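Local coordinates for protein eukaryotic peptide chain release factor GTP-binding subunit (Schizosaccharomyces pombe, PDB 1R5B) that is the GTP-binding subunit of a translation release factor, a member of the elongation factor Tu-like family of P-loop proteins, at residues Met229-Lys240 with Tyr251-Tyr259; Gly40-Phe48 with Glu117-Ala128. All coordinates share one frame; numbering follows the deposited sequence.

Both interactions belong to the P-loop GTP-binding domain and reach the same mixed sheet. Interaction 2 pairs strand 42-50, inside the sheet, with strand 121-125, whereas interaction 1 starts from strand 226-230 at one outermost position and joins the loop after it to helix 256-262. Their centres lie about 17 Å apart, yet they touch where Leu-257 O packs on Thr-118 CG2 at 3.8 Å. Two helices tie them further: Leu-260 of helix 256-262 reaches Ile-46 and Phe-123, and helix 56-66 packs against Val-239 of interaction 1 and Phe-48 of interaction 2. At the far end of interaction 2, Ala-128 touches residues that fit the Walker A P-loop pattern, consistent with a nearby nucleotide site.

Interaction 1 (Met229-Lys240 with Tyr251-Tyr259); sequences MPVSAYTGQNVK and YQGPSLLEY
Ser-255 OG donates to Lys-240 O over 2.7 Å, coming from above the carbonyl plane, and so ties the start of helix 256-262 to the loop that follows strand 226-230 in this P-loop domain. Ser-255 is the N-cap: its OG also accepts from Glu-258 N, and the weak return bond from Ser-255 N to Glu-258 OE1 completes a capping box. A chi1 of 73°, which sets OG between the backbone N and carbonyl carbon, lets one small hydroxyl serve both partners. The next two amides, otherwise without acceptors in a first helical turn, bond to the loop: Leu-256 N to Asn-238 O at 3.0 Å and Leu-257 N to Val-239 O at 2.8 Å, both nearly straight.

Asn-238 suits its positive phi of 69°, and its amide braces the loop from within, ND2 donating to Pro-230 O at 2.6 Å while OD1 accepts from Val-243 N. That amide stands nearly perpendicular to the Tyr-251 ring. Tyr-251 OH donates to Pro-254 O in the carbonyl plane. Beyond these bonds the contact is largely van der Waals. The flexible Met-229 chain runs past Tyr-251 OH, sets SD beside Pro-254 O at 3.3 Å, and approaches the Tyr-259 ring obliquely in a Met-aromatic contact, CE meeting Tyr-259 CB at 3.7 Å. Pro-230 CD lies over one face of the Tyr-251 ring in a CH-pi contact, 3.9 Å from the centroid, with Gly-253 N over the opposite face.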
loop_
_atom_site.group_PDB
_atom_site.type_symbol
_atom_site.label_atom_id
_atom_site.label_comp_id
_atom_site.label_asym_id
_atom_site.label_seq_id
_atom_site.Cartn_x
_atom_site.Cartn_y
_atom_site.Cartn_z
ATOM N N MET A 229 10.949 -9.291 13.786
ATOM C CA MET A 229 10.281 -8.557 14.862
ATOM C C MET A 229 9.917 -9.464 16.019
ATOM O O MET A 229 9.320 -10.517 15.810
ATOM C CB MET A 229 9.005 -7.910 14.353
ATOM C CG MET A 229 9.115 -6.409 14.315
ATOM S SD MET A 229 7.682 -5.627 13.684
ATOM C CE MET A 229 7.506 -6.412 12.206
ATOM N N PRO A 230 10.261 -9.053 17.238
ATOM C CA PRO A 230 9.869 -9.804 18.423
ATOM C C PRO A 230 8.446 -9.432 18.780
ATOM O O PRO A 230 8.070 -8.258 18.647
ATOM C CB PRO A 230 10.846 -9.312 19.479
ATOM C CG PRO A 230 11.130 -7.912 19.085
ATOM C CD PRO A 230 11.037 -7.854 17.595
ATOM N N VAL A 231 7.664 -10.440 19.145
ATOM C CA VAL A 231 6.339 -10.267 19.715
ATOM C C VAL A 231 6.057 -11.349 20.755
ATOM O O VAL A 231 6.798 -12.330 20.900
ATOM C CB VAL A 231 5.228 -10.354 18.650
ATOM C CG1 VAL A 231 5.530 -9.465 17.446
ATOM C CG2 VAL A 231 5.026 -11.787 18.189
ATOM N N SER A 232 4.962 -11.148 21.475
ATOM C CA SER A 232 4.341 -12.199 22.259
ATOM C C SER A 232 2.842 -12.132 22.012
ATOM O O SER A 232 2.177 -11.183 22.422
ATOM C CB SER A 232 4.648 -12.037 23.742
ATOM O OG SER A 232 3.781 -12.853 24.506
ATOM N N ALA A 233 2.325 -13.158 21.344
ATOM C CA ALA A 233 0.932 -13.216 20.926
ATOM C C ALA A 233 0.013 -13.477 22.111
ATOM O O ALA A 233 -1.172 -13.137 22.070
ATOM C CB ALA A 233 0.747 -14.302 19.862
ATOM N N TYR A 234 0.560 -14.090 23.158
ATOM C CA TYR A 234 -0.206 -14.381 24.354
ATOM C C TYR A 234 -0.549 -13.064 25.035
ATOM O O TYR A 234 -1.722 -12.764 25.231
ATOM C CB TYR A 234 0.573 -15.313 25.298
ATOM C CG TYR A 234 -0.222 -15.758 26.520
ATOM C CD1 TYR A 234 -1.291 -16.644 26.394
ATOM C CD2 TYR A 234 0.085 -15.279 27.794
ATOM C CE1 TYR A 234 -2.032 -17.042 27.498
ATOM C CE2 TYR A 234 -0.648 -15.678 28.914
ATOM C CZ TYR A 234 -1.705 -16.559 28.756
ATOM O OH TYR A 234 -2.438 -16.962 29.849
ATOM N N THR A 235 0.467 -12.262 25.345
ATOM C CA THR A 235 0.262 -10.987 26.047
ATOM C C THR A 235 -0.075 -9.828 25.124
ATOM O O THR A 235 -0.415 -8.747 25.593
ATOM C CB THR A 235 1.515 -10.592 26.850
ATOM O OG1 THR A 235 2.600 -10.312 25.956
ATOM C CG2 THR A 235 2.018 -11.752 27.718
ATOM N N GLY A 236 0.033 -10.043 23.818
ATOM C CA GLY A 236 -0.120 -8.970 22.851
ATOM C C GLY A 236 0.994 -7.928 22.834
ATOM O O GLY A 236 0.861 -6.871 22.217
ATOM N N GLN A 237 2.105 -8.223 23.489
ATOM C CA GLN A 237 3.201 -7.275 23.540
ATOM C C GLN A 237 3.883 -7.154 22.169
ATOM O O GLN A 237 4.284 -8.149 21.561
ATOM C CB GLN A 237 4.199 -7.670 24.618
ATOM C CG GLN A 237 3.700 -7.352 26.011
ATOM C CD GLN A 237 4.467 -8.081 27.095
ATOM O OE1 GLN A 237 5.037 -9.159 26.857
ATOM N NE2 GLN A 237 4.484 -7.502 28.294
ATOM N N ASN A 238 3.992 -5.915 21.708
ATOM C CA ASN A 238 4.584 -5.573 20.420
ATOM C C ASN A 238 3.770 -6.021 19.214
ATOM O O ASN A 238 4.306 -6.066 18.117
ATOM C CB ASN A 238 6.028 -6.081 20.306
ATOM C CG ASN A 238 6.893 -5.181 19.429
ATOM O OD1 ASN A 238 6.980 -3.971 19.652
ATOM N ND2 ASN A 238 7.530 -5.769 18.433
ATOM N N VAL A 239 2.489 -6.338 19.408
ATOM C CA VAL A 239 1.625 -6.695 18.282
ATOM C C VAL A 239 0.991 -5.422 17.775
ATOM O O VAL A 239 1.228 -5.057 16.627
ATOM C CB VAL A 239 0.602 -7.857 18.581
ATOM C CG1 VAL A 239 -0.343 -7.499 19.628
ATOM C CG2 VAL A 239 -0.209 -8.213 17.353
ATOM N N LYS A 240 0.233 -4.723 18.622
ATOM C CA LYS A 240 -0.387 -3.449 18.259
ATOM C C LYS A 240 0.428 -2.286 18.812
ATOM O O LYS A 240 0.829 -1.402 18.074
ATOM C CB LYS A 240 -1.820 -3.352 18.792
ATOM C CG LYS A 240 -2.584 -2.148 18.220
ATOM C CD LYS A 240 -3.727 -1.696 19.089
ATOM C CE LYS A 240 -4.474 -0.540 18.421
ATOM N NZ LYS A 240 -5.365 0.173 19.386
ATOM N N TYR A 251 14.814 -3.373 22.205
ATOM C CA TYR A 251 14.070 -3.255 20.943
ATOM C C TYR A 251 13.435 -1.889 20.885
ATOM O O TYR A 251 12.655 -1.510 21.774
ATOM C CB TYR A 251 12.956 -4.294 20.801
ATOM C CG TYR A 251 12.239 -4.187 19.468
ATOM C CD1 TYR A 251 12.891 -4.527 18.290
ATOM C CD2 TYR A 251 10.926 -3.731 19.382
ATOM C CE1 TYR A 251 12.255 -4.432 17.055
ATOM C CE2 TYR A 251 10.275 -3.628 18.145
ATOM C CZ TYR A 251 10.949 -3.982 16.984
ATOM O OH TYR A 251 10.345 -3.885 15.746
ATOM N N GLN A 252 13.768 -1.139 19.847
ATOM C CA GLN A 252 13.215 0.193 19.715
ATOM C C GLN A 252 12.689 0.398 18.294
ATOM O O GLN A 252 12.742 1.502 17.743
ATOM C CB GLN A 252 14.275 1.223 20.103
ATOM C CG GLN A 252 14.779 1.137 21.580
ATOM C CD GLN A 252 14.056 2.089 22.570
ATOM O OE1 GLN A 252 13.078 2.764 22.212
ATOM N NE2 GLN A 252 14.550 2.135 23.819
ATOM N N GLY A 253 12.179 -0.687 17.712
ATOM C CA GLY A 253 11.530 -0.647 16.414
ATOM C C GLY A 253 10.024 -0.510 16.564
ATOM O O GLY A 253 9.522 -0.182 17.639
ATOM N N PRO A 254 9.299 -0.732 15.476
ATOM C CA PRO A 254 7.837 -0.701 15.502
ATOM C C PRO A 254 7.205 -2.024 15.938
ATOM O O PRO A 254 7.826 -3.087 15.859
ATOM C CB PRO A 254 7.489 -0.403 14.036
ATOM C CG PRO A 254 8.574 -1.029 13.256
ATOM C CD PRO A 254 9.809 -0.982 14.114
ATOM N N SER A 255 5.959 -1.935 16.392
ATOM C CA SER A 255 5.124 -3.105 16.632
ATOM C C SER A 255 4.768 -3.759 15.308
ATOM O O SER A 255 4.886 -3.145 14.257
ATOM C CB SER A 255 3.838 -2.718 17.363
ATOM O OG SER A 255 2.950 -2.041 16.500
ATOM N N LEU A 256 4.323 -5.006 15.363
ATOM C CA LEU A 256 3.954 -5.714 14.154
ATOM C C LEU A 256 2.967 -4.895 13.334
ATOM O O LEU A 256 3.230 -4.618 12.172
ATOM C CB LEU A 256 3.380 -7.090 14.465
ATOM C CG LEU A 256 2.875 -7.862 13.251
ATOM C CD1 LEU A 256 3.971 -7.972 12.208
ATOM C CD2 LEU A 256 2.396 -9.235 13.670
ATOM N N LEU A 257 1.851 -4.499 13.940
ATOM C CA LEU A 257 0.806 -3.791 13.199
ATOM C C LEU A 257 1.287 -2.438 12.676
ATOM O O LEU A 257 0.864 -1.996 11.620
ATOM C CB LEU A 257 -0.455 -3.604 14.043
ATOM C CG LEU A 257 -1.245 -4.889 14.355
ATOM C CD1 LEU A 257 -2.485 -4.525 15.114
ATOM C CD2 LEU A 257 -1.616 -5.663 13.117
ATOM N N GLU A 258 2.182 -1.800 13.413
ATOM C CA GLU A 258 2.729 -0.522 13.007
ATOM C C GLU A 258 3.556 -0.693 11.732
ATOM O O GLU A 258 3.499 0.125 10.830
ATOM C CB GLU A 258 3.598 0.014 14.135
ATOM C CG GLU A 258 4.265 1.348 13.881
ATOM C CD GLU A 258 5.127 1.780 15.052
ATOM O OE1 GLU A 258 4.943 1.244 16.173
ATOM O OE2 GLU A 258 5.992 2.659 14.842
ATOM N N TYR A 259 4.333 -1.762 11.684
ATOM C CA TYR A 259 5.124 -2.106 10.514
ATOM C C TYR A 259 4.233 -2.527 9.320
ATOM O O TYR A 259 4.476 -2.113 8.189
ATOM C CB TYR A 259 6.114 -3.225 10.859
ATOM C CG TYR A 259 6.913 -3.627 9.674
ATOM C CD1 TYR A 259 7.998 -2.855 9.257
ATOM C CD2 TYR A 259 6.560 -4.737 8.917
ATOM C CE1 TYR A 259 8.726 -3.197 8.135
ATOM C CE2 TYR A 259 7.286 -5.080 7.779
ATOM C CZ TYR A 259 8.355 -4.305 7.398
ATOM O OH TYR A 259 9.072 -4.635 6.290
#

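Interaction 2 (Gly40-Phe48 with Glu117-Ala128); sequences GKEHVNIVF and ETEHRRFSLLDA
Strands 42-48 and 121-125 form a parallel pair in the central sheet of the P-loop GTP-binding domain, bridged from Glu-42 with Arg-121 to Ile-46 with Leu-125, their short axes inclined by 37°. The backbone ladder follows the parallel pattern: Glu-42, Val-44 and Ile-46 each use both N and O, donating to His-120, Arg-122 and Ser-124 and accepting from Arg-122, Ser-124 and Leu-126.

Charged groups fasten the ladder's beginning. Lys-41 has the length to reach the turn 118-120, and a bend at its last torsion (chi4 -115°) brings NZ to Thr-118 O at 2.7 Å and to Glu-119 O at 3.2 Å. NZ also forms a salt bridge with Glu-117 OE1 (3.4 Å), while Arg-122 grips Glu-117 OE2 side-on with NE and NH2; the carboxylate thus links two cations. Glu-42 and Arg-121 lie side by side, and NE meets OE1 at 3.1 Å from above the carboxylate plane, the two flat groups being 76° apart. A water joins OE1 to Arg-121 NH2, Glu-42 OE2 pairs with Lys-269, and Arg-121 NH1 donates to Leu-260 O and Met-263 O.

Apolar contacts take over farther along. Val-44 CG1 rests against Phe-123 CD2 at 3.8 Å and Ile-46 CG2 against Phe-123 CB at 3.9 Å; these branched and aromatic residues suit the buried face they share. At the strand's end Phe-48 CE1 meets Leu-125 CD2 at 3.4 Å.

Strand 147-153 continues the sheet beyond 42-48, and Phe-116 of strand 115-117 stacks on Phe-123. Helix 256-262 packs on Ile-46 and Phe-123 through Leu-260, and helix 56-66 meets Phe-48.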
loop_
_atom_site.group_PDB
_atom_site.type_symbol
_atom_site.label_atom_id
_atom_site.label_comp_id
_atom_site.label_asym_id
_atom_site.label_seq_id
_atom_site.Cartn_x
_atom_site.Cartn_y
_atom_site.Cartn_z
ATOM N N GLY A 40 -11.458 5.311 1.326
ATOM C CA GLY A 40 -11.424 4.176 2.237
ATOM C C GLY A 40 -10.031 3.579 2.395
ATOM O O GLY A 40 -9.149 3.817 1.550
ATOM N N LYS A 41 -9.842 2.816 3.477
ATOM C CA LYS A 41 -8.591 2.093 3.746
ATOM C C LYS A 41 -8.168 1.126 2.632
ATOM O O LYS A 41 -9.002 0.479 2.004
ATOM C CB LYS A 41 -8.708 1.307 5.056
ATOM C CG LYS A 41 -8.771 2.181 6.296
ATOM C CD LYS A 41 -9.187 1.391 7.526
ATOM C CE LYS A 41 -9.565 2.312 8.681
ATOM N NZ LYS A 41 -8.645 2.178 9.815
ATOM N N GLU A 42 -6.860 1.021 2.407
ATOM C CA GLU A 42 -6.307 0.166 1.352
ATOM C C GLU A 42 -6.459 -1.316 1.695
ATOM O O GLU A 42 -6.050 -1.738 2.757
ATOM C CB GLU A 42 -4.825 0.505 1.131
ATOM C CG GLU A 42 -4.097 -0.366 0.105
ATOM C CD GLU A 42 -2.588 -0.123 0.068
ATOM O OE1 GLU A 42 -2.056 0.584 0.951
ATOM O OE2 GLU A 42 -1.923 -0.649 -0.855
ATOM N N HIS A 43 -7.022 -2.099 0.783
ATOM C CA HIS A 43 -7.178 -3.531 0.991
ATOM C C HIS A 43 -5.873 -4.227 0.712
ATOM O O HIS A 43 -5.258 -3.994 -0.327
ATOM C CB HIS A 43 -8.219 -4.128 0.057
ATOM C CG HIS A 43 -9.625 -3.742 0.389
ATOM N ND1 HIS A 43 -9.984 -2.458 0.743
ATOM C CD2 HIS A 43 -10.770 -4.470 0.393
ATOM C CE1 HIS A 43 -11.286 -2.414 0.959
ATOM N NE2 HIS A 43 -11.785 -3.620 0.755
ATOM N N VAL A 44 -5.494 -5.114 1.625
ATOM C CA VAL A 44 -4.261 -5.894 1.554
ATOM C C VAL A 44 -4.563 -7.347 1.913
ATOM O O VAL A 44 -5.420 -7.609 2.750
ATOM C CB VAL A 44 -3.226 -5.329 2.545
ATOM C CG1 VAL A 44 -1.937 -6.091 2.489
ATOM C CG2 VAL A 44 -2.978 -3.870 2.238
ATOM N N ASN A 45 -3.883 -8.281 1.256
ATOM C CA ASN A 45 -3.998 -9.704 1.563
ATOM C C ASN A 45 -2.774 -10.152 2.325
ATOM O O ASN A 45 -1.637 -9.899 1.903
ATOM C CB ASN A 45 -4.088 -10.533 0.280
ATOM C CG ASN A 45 -5.408 -10.350 -0.459
ATOM O OD1 ASN A 45 -5.487 -10.599 -1.656
ATOM N ND2 ASN A 45 -6.436 -9.931 0.247
ATOM N N ILE A 46 -2.993 -10.818 3.444
ATOM C CA ILE A 46 -1.908 -11.265 4.312
ATOM C C ILE A 46 -2.091 -12.729 4.645
ATOM O O ILE A 46 -3.210 -13.192 4.871
ATOM C CB ILE A 46 -1.835 -10.398 5.585
ATOM C CG1 ILE A 46 -0.586 -10.732 6.396
ATOM C CG2 ILE A 46 -3.078 -10.557 6.433
ATOM C CD1 ILE A 46 -0.243 -9.674 7.419
ATOM N N VAL A 47 -0.995 -13.466 4.646
ATOM C CA VAL A 47 -1.031 -14.876 4.984
ATOM C C VAL A 47 0.000 -15.144 6.067
ATOM O O VAL A 47 1.095 -14.599 6.027
ATOM C CB VAL A 47 -0.790 -15.766 3.756
ATOM C CG1 VAL A 47 0.617 -15.565 3.164
ATOM C CG2 VAL A 47 -1.017 -17.214 4.105
ATOM N N PHE A 48 -0.378 -15.966 7.040
ATOM C CA PHE A 48 0.493 -16.348 8.144
ATOM C C PHE A 48 0.929 -17.799 7.967
ATOM O O PHE A 48 0.125 -18.663 7.628
ATOM C CB PHE A 48 -0.232 -16.174 9.481
ATOM C CG PHE A 48 -0.380 -14.750 9.896
ATOM C CD1 PHE A 48 -1.305 -13.937 9.287
ATOM C CD2 PHE A 48 0.423 -14.212 10.880
ATOM C CE1 PHE A 48 -1.435 -12.614 9.661
ATOM C CE2 PHE A 48 0.291 -12.887 11.256
ATOM C CZ PHE A 48 -0.638 -12.093 10.646
ATOM N N GLU A 117 -7.944 -4.308 10.778
ATOM C CA GLU A 117 -7.559 -2.986 10.296
ATOM C C GLU A 117 -6.503 -2.313 11.139
ATOM O O GLU A 117 -6.427 -2.504 12.343
ATOM C CB GLU A 117 -8.768 -2.052 10.216
ATOM C CG GLU A 117 -9.916 -2.576 9.378
ATOM C CD GLU A 117 -10.884 -1.478 8.972
ATOM O OE1 GLU A 117 -10.815 -0.380 9.558
ATOM O OE2 GLU A 117 -11.711 -1.706 8.067
ATOM N N THR A 118 -5.683 -1.536 10.452
ATOM C CA THR A 118 -4.791 -0.549 11.030
ATOM C C THR A 118 -5.279 0.805 10.523
ATOM O O THR A 118 -6.317 0.870 9.860
ATOM C CB THR A 118 -3.367 -0.813 10.542
ATOM O OG1 THR A 118 -3.322 -0.793 9.094
ATOM C CG2 THR A 118 -2.921 -2.219 10.950
ATOM N N GLU A 119 -4.528 1.875 10.793
ATOM C CA GLU A 119 -4.989 3.229 10.477
ATOM C C GLU A 119 -5.244 3.384 8.979
ATOM O O GLU A 119 -6.270 3.924 8.585
ATOM C CB GLU A 119 -3.980 4.279 10.963
ATOM C CG GLU A 119 -4.485 5.720 10.943
ATOM C CD GLU A 119 -3.381 6.765 11.124
ATOM O OE1 GLU A 119 -3.674 7.986 11.057
ATOM O OE2 GLU A 119 -2.213 6.373 11.342
ATOM N N HIS A 120 -4.333 2.879 8.145
ATOM C CA HIS A 120 -4.426 3.088 6.703
ATOM C C HIS A 120 -4.882 1.876 5.894
ATOM O O HIS A 120 -5.161 2.024 4.708
ATOM C CB HIS A 120 -3.076 3.555 6.159
ATOM C CG HIS A 120 -2.539 4.774 6.840
ATOM N ND1 HIS A 120 -3.122 6.019 6.710
ATOM C CD2 HIS A 120 -1.462 4.946 7.640
ATOM C CE1 HIS A 120 -2.432 6.900 7.414
ATOM N NE2 HIS A 120 -1.416 6.276 7.982
ATOM N N ARG A 121 -4.951 0.690 6.499
ATOM C CA ARG A 121 -5.165 -0.535 5.717
ATOM C C ARG A 121 -6.169 -1.523 6.293
ATOM O O ARG A 121 -6.337 -1.615 7.508
ATOM C CB ARG A 121 -3.838 -1.267 5.532
ATOM C CG ARG A 121 -2.899 -0.591 4.568
ATOM C CD ARG A 121 -1.501 -1.212 4.493
ATOM N NE ARG A 121 -0.715 -0.562 3.459
ATOM C CZ ARG A 121 0.589 -0.711 3.276
ATOM N NH1 ARG A 121 1.316 -1.513 4.051
ATOM N NH2 ARG A 121 1.166 -0.047 2.289
ATOM N N ARG A 122 -6.818 -2.278 5.403
ATOM C CA ARG A 122 -7.616 -3.446 5.788
ATOM C C ARG A 122 -6.985 -4.739 5.294
ATOM O O ARG A 122 -6.923 -4.968 4.081
ATOM C CB ARG A 122 -9.022 -3.371 5.207
ATOM C CG ARG A 122 -9.820 -4.657 5.454
ATOM C CD ARG A 122 -11.217 -4.643 4.923
ATOM N NE ARG A 122 -12.031 -3.657 5.617
ATOM C CZ ARG A 122 -13.350 -3.563 5.488
ATOM N NH1 ARG A 122 -14.017 -4.400 4.688
ATOM N NH2 ARG A 122 -14.015 -2.630 6.161
ATOM N N PHE A 123 -6.588 -5.603 6.229
ATOM C CA PHE A 123 -5.896 -6.843 5.901
ATOM C C PHE A 123 -6.829 -8.041 5.902
ATOM O O PHE A 123 -7.327 -8.448 6.945
ATOM C CB PHE A 123 -4.769 -7.095 6.886
ATOM C CG PHE A 123 -3.757 -6.006 6.921
ATOM C CD1 PHE A 123 -3.965 -4.884 7.693
ATOM C CD2 PHE A 123 -2.600 -6.099 6.188
ATOM C CE1 PHE A 123 -3.045 -3.885 7.729
ATOM C CE2 PHE A 123 -1.668 -5.089 6.223
ATOM C CZ PHE A 123 -1.895 -3.977 6.995
ATOM N N SER A 124 -7.049 -8.611 4.728
ATOM C CA SER A 124 -7.800 -9.844 4.593
ATOM C C SER A 124 -6.882 -11.042 4.854
ATOM O O SER A 124 -5.859 -11.194 4.191
ATOM C CB SER A 124 -8.406 -9.901 3.190
ATOM O OG SER A 124 -8.923 -11.180 2.905
ATOM N N LEU A 125 -7.236 -11.886 5.823
ATOM C CA LEU A 125 -6.411 -13.061 6.154
ATOM C C LEU A 125 -6.689 -14.236 5.225
ATOM O O LEU A 125 -7.790 -14.760 5.220
ATOM C CB LEU A 125 -6.648 -13.513 7.594
ATOM C CG LEU A 125 -6.204 -12.577 8.721
ATOM C CD1 LEU A 125 -7.144 -12.700 9.897
ATOM C CD2 LEU A 125 -4.795 -12.882 9.173
ATOM N N LEU A 126 -5.688 -14.644 4.445
ATOM C CA LEU A 126 -5.802 -15.801 3.553
ATOM C C LEU A 126 -5.473 -17.109 4.283
ATOM O O LEU A 126 -4.878 -17.099 5.361
ATOM C CB LEU A 126 -4.853 -15.649 2.354
ATOM C CG LEU A 126 -4.836 -14.353 1.528
ATOM C CD1 LEU A 126 -4.068 -14.551 0.234
ATOM C CD2 LEU A 126 -6.231 -13.853 1.218
ATOM N N ASP A 127 -5.840 -18.235 3.676
ATOM C CA ASP A 127 -5.497 -19.561 4.211
ATOM C C ASP A 127 -4.121 -20.016 3.730
ATOM O O ASP A 127 -3.799 -19.881 2.549
ATOM C CB ASP A 127 -6.563 -20.587 3.819
ATOM C CG ASP A 127 -7.952 -20.193 4.307
ATOM O OD1 ASP A 127 -8.036 -19.552 5.380
ATOM O OD2 ASP A 127 -9.009 -20.454 3.676
ATOM N N ALA A 128 -3.344 -20.601 4.649
ATOM C CA ALA A 128 -1.887 -20.780 4.494
ATOM C C ALA A 128 -1.362 -21.575 3.284
ATOM O O ALA A 128 -0.456 -21.085 2.598
ATOM C CB ALA A 128 -1.275 -21.340 5.801
HETATM O O HOH W 1 0.318 1.802 0.071
#